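Long-range contact in diaminopimelate decarboxylase (Phaeodactylum tricornutum, PDB 7JPJ), which probably decarboxylates diaminopimelate to lysine with the help of pyridoxal 5'-phosphate, and works as an obligate dimer: residues Phe407-Glu412 with Leu423-Gln428. Sequence-based numbering, arbitrary orientation.
Sequences FPEAPE and LIRKRQ
The Arg425 guanidinium lies between two carboxylates, Glu412 stacked over one face and Glu409 reaching over the other, its carboxylate turned 48° from the guanidinium. Glu412 OE1 sits 3.5 Å from Arg425 NE, its carboxylate turned only 19° from the guanidinium plane; Glu409 OE2 comes within 3.3 Å of Arg425 NH1 on the opposite face. Both salt bridges act through charge alone, since no N-H points at either oxygen. A directed bond leaves at the edge: Arg425 NH2 gives an almost straight, in-plane hydrogen bond to Ala410 O at 2.8 Å, reached because the arginine chain bends at chi3 (80°). Lys402 also pairs with Glu409, while Asn64, Tyr32 and Ser397 hold the Glu412 carboxylate. An alanine in place of Arg425 would probably leave Glu409 and Glu412 without the charge between them and Ala410 O without its donor. Next to this network along the chain is a classic beta bulge, Ile424 and Arg425 both facing Glu412 where the antiparallel pairing of strands 412-415 and 421-423, part of the C-terminal beta domain's sheet, runs out. Ile424 N bonds to Glu412 O at 2.9 Å, Arg425 N only weakly to the same oxygen, and Glu412 N returns to Arg425 O. Pro411 packs CD over one face of the Arg427 guanidinium, 3.3 Å from Arg427 NH1. Glu412 and Arg425 are buried, whereas Pro408, Glu409 and Gln428 are partly exposed; here Gln428 OE1 takes Glu409 N at 3.1 Å as well as Asn403, while Gln428 N reaches Glu409 O at 3.3 Å. The Lys426 side chain leaves the contact altogether, exposed and extended beside Asn436 of the second subunit.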
loop_
_atom_site.group_PDB
_atom_site.type_symbol
_atom_site.label_atom_id
_atom_site.label_comp_id
_atom_site.label_asym_id
_atom_site.label_seq_id
_atom_site.Cartn_x
_atom_site.Cartn_y
_atom_site.Cartn_z
ATOM N N PHE A 407 -4.177 -7.130 10.434
ATOM C CA PHE A 407 -2.941 -7.326 11.178
ATOM C C PHE A 407 -2.519 -6.014 11.839
ATOM O O PHE A 407 -2.594 -4.950 11.216
ATOM C CB PHE A 407 -1.827 -7.835 10.258
ATOM C CG PHE A 407 -1.897 -9.311 9.974
ATOM C CD1 PHE A 407 -1.753 -10.236 10.997
ATOM C CD2 PHE A 407 -2.109 -9.773 8.685
ATOM C CE1 PHE A 407 -1.818 -11.594 10.738
ATOM C CE2 PHE A 407 -2.175 -11.129 8.419
ATOM C CZ PHE A 407 -2.030 -12.040 9.448
ATOM N N PRO A 408 -2.079 -6.051 13.093
ATOM C CA PRO A 408 -1.690 -4.809 13.768
ATOM C C PRO A 408 -0.428 -4.216 13.168
ATOM O O PRO A 408 0.408 -4.920 12.592
ATOM C CB PRO A 408 -1.458 -5.249 15.217
ATOM C CG PRO A 408 -1.135 -6.698 15.119
ATOM C CD PRO A 408 -1.955 -7.223 13.975
ATOM N N GLU A 409 -0.297 -2.898 13.314
ATOM C CA GLU A 409 0.902 -2.203 12.865
ATOM C C GLU A 409 2.107 -2.651 13.686
ATOM O O GLU A 409 2.086 -2.597 14.919
ATOM C CB GLU A 409 0.712 -0.691 12.975
ATOM C CG GLU A 409 1.475 0.106 11.926
ATOM C CD GLU A 409 1.347 1.611 12.115
ATOM O OE1 GLU A 409 0.464 2.046 12.887
ATOM O OE2 GLU A 409 2.122 2.359 11.478
ATOM N N ALA A 410 3.159 -3.087 12.995
ATOM C CA ALA A 410 4.323 -3.644 13.667
ATOM C C ALA A 410 5.018 -2.586 14.524
ATOM O O ALA A 410 5.005 -1.396 14.194
ATOM C CB ALA A 410 5.308 -4.212 12.647
ATOM N N PRO A 411 5.631 -2.993 15.633
ATOM C CA PRO A 411 6.380 -2.043 16.464
ATOM C C PRO A 411 7.686 -1.630 15.801
ATOM O O PRO A 411 8.100 -2.168 14.774
ATOM C CB PRO A 411 6.633 -2.828 17.754
ATOM C CG PRO A 411 6.609 -4.252 17.332
ATOM C CD PRO A 411 5.589 -4.337 16.233
ATOM N N GLU A 412 8.342 -0.649 16.418
ATOM C CA GLU A 412 9.627 -0.146 15.949
ATOM C C GLU A 412 10.633 -0.174 17.090
ATOM O O GLU A 412 10.308 0.186 18.225
ATOM C CB GLU A 412 9.505 1.278 15.395
ATOM C CG GLU A 412 8.967 1.346 13.978
ATOM C CD GLU A 412 8.610 2.762 13.556
ATOM O OE1 GLU A 412 8.209 3.561 14.431
ATOM O OE2 GLU A 412 8.724 3.075 12.351
ATOM N N LEU A 423 12.583 0.270 22.515
ATOM C CA LEU A 423 11.308 0.372 21.817
ATOM C C LEU A 423 10.966 1.840 21.585
ATOM O O LEU A 423 10.999 2.646 22.518
ATOM C CB LEU A 423 10.209 -0.318 22.627
ATOM C CG LEU A 423 8.826 -0.521 22.001
ATOM C CD1 LEU A 423 8.913 -1.374 20.748
ATOM C CD2 LEU A 423 7.879 -1.155 23.012
ATOM N N ILE A 424 10.655 2.191 20.338
ATOM C CA ILE A 424 10.270 3.551 19.983
ATOM C C ILE A 424 8.847 3.638 19.448
ATOM O O ILE A 424 8.368 4.743 19.171
ATOM C CB ILE A 424 11.259 4.178 18.979
ATOM C CG1 ILE A 424 11.393 3.305 17.734
ATOM C CG2 ILE A 424 12.613 4.379 19.626
ATOM C CD1 ILE A 424 12.395 3.836 16.738
ATOM N N ARG A 425 8.158 2.508 19.294
ATOM C CA ARG A 425 6.744 2.499 18.927
ATOM C C ARG A 425 6.185 1.143 19.325
ATOM O O ARG A 425 6.569 0.127 18.741
ATOM C CB ARG A 425 6.550 2.751 17.438
ATOM C CG ARG A 425 5.102 3.036 17.049
ATOM C CD ARG A 425 4.984 3.348 15.568
ATOM N NE ARG A 425 4.998 2.142 14.743
ATOM C CZ ARG A 425 5.028 2.153 13.414
ATOM N NH1 ARG A 425 5.059 3.307 12.759
ATOM N NH2 ARG A 425 5.039 1.012 12.739
ATOM N N LYS A 426 5.290 1.126 20.306
ATOM C CA LYS A 426 4.713 -0.131 20.756
ATOM C C LYS A 426 3.770 -0.696 19.700
ATOM O O LYS A 426 3.212 0.033 18.875
ATOM C CB LYS A 426 3.976 0.058 22.084
ATOM C CG LYS A 426 2.914 1.149 22.078
ATOM C CD LYS A 426 2.235 1.260 23.441
ATOM C CE LYS A 426 1.267 2.437 23.498
ATOM N NZ LYS A 426 0.564 2.518 24.812
ATOM N N ARG A 427 3.611 -2.018 19.723
ATOM C CA ARG A 427 2.727 -2.680 18.777
ATOM C C ARG A 427 1.303 -2.167 18.933
ATOM O O ARG A 427 0.838 -1.898 20.045
ATOM C CB ARG A 427 2.768 -4.194 18.982
ATOM C CG ARG A 427 1.949 -4.989 17.971
ATOM C CD ARG A 427 2.034 -6.487 18.239
ATOM N NE ARG A 427 3.402 -6.918 18.522
ATOM C CZ ARG A 427 4.296 -7.227 17.588
ATOM N NH1 ARG A 427 3.973 -7.162 16.303
ATOM N NH2 ARG A 427 5.516 -7.604 17.940
ATOM N N GLN A 428 0.617 -2.020 17.806
ATOM C CA GLN A 428 -0.773 -1.588 17.821
ATOM C C GLN A 428 -1.671 -2.714 18.324
ATOM O O GLN A 428 -1.414 -3.895 18.075
ATOM C CB GLN A 428 -1.190 -1.152 16.418
ATOM C CG GLN A 428 -2.504 -0.412 16.331
ATOM C CD GLN A 428 -2.851 -0.064 14.901
ATOM O OE1 GLN A 428 -2.491 -0.787 13.975
ATOM N NE2 GLN A 428 -3.542 1.053 14.710
HETATM O O HOH W 1 3.016 0.294 16.317
#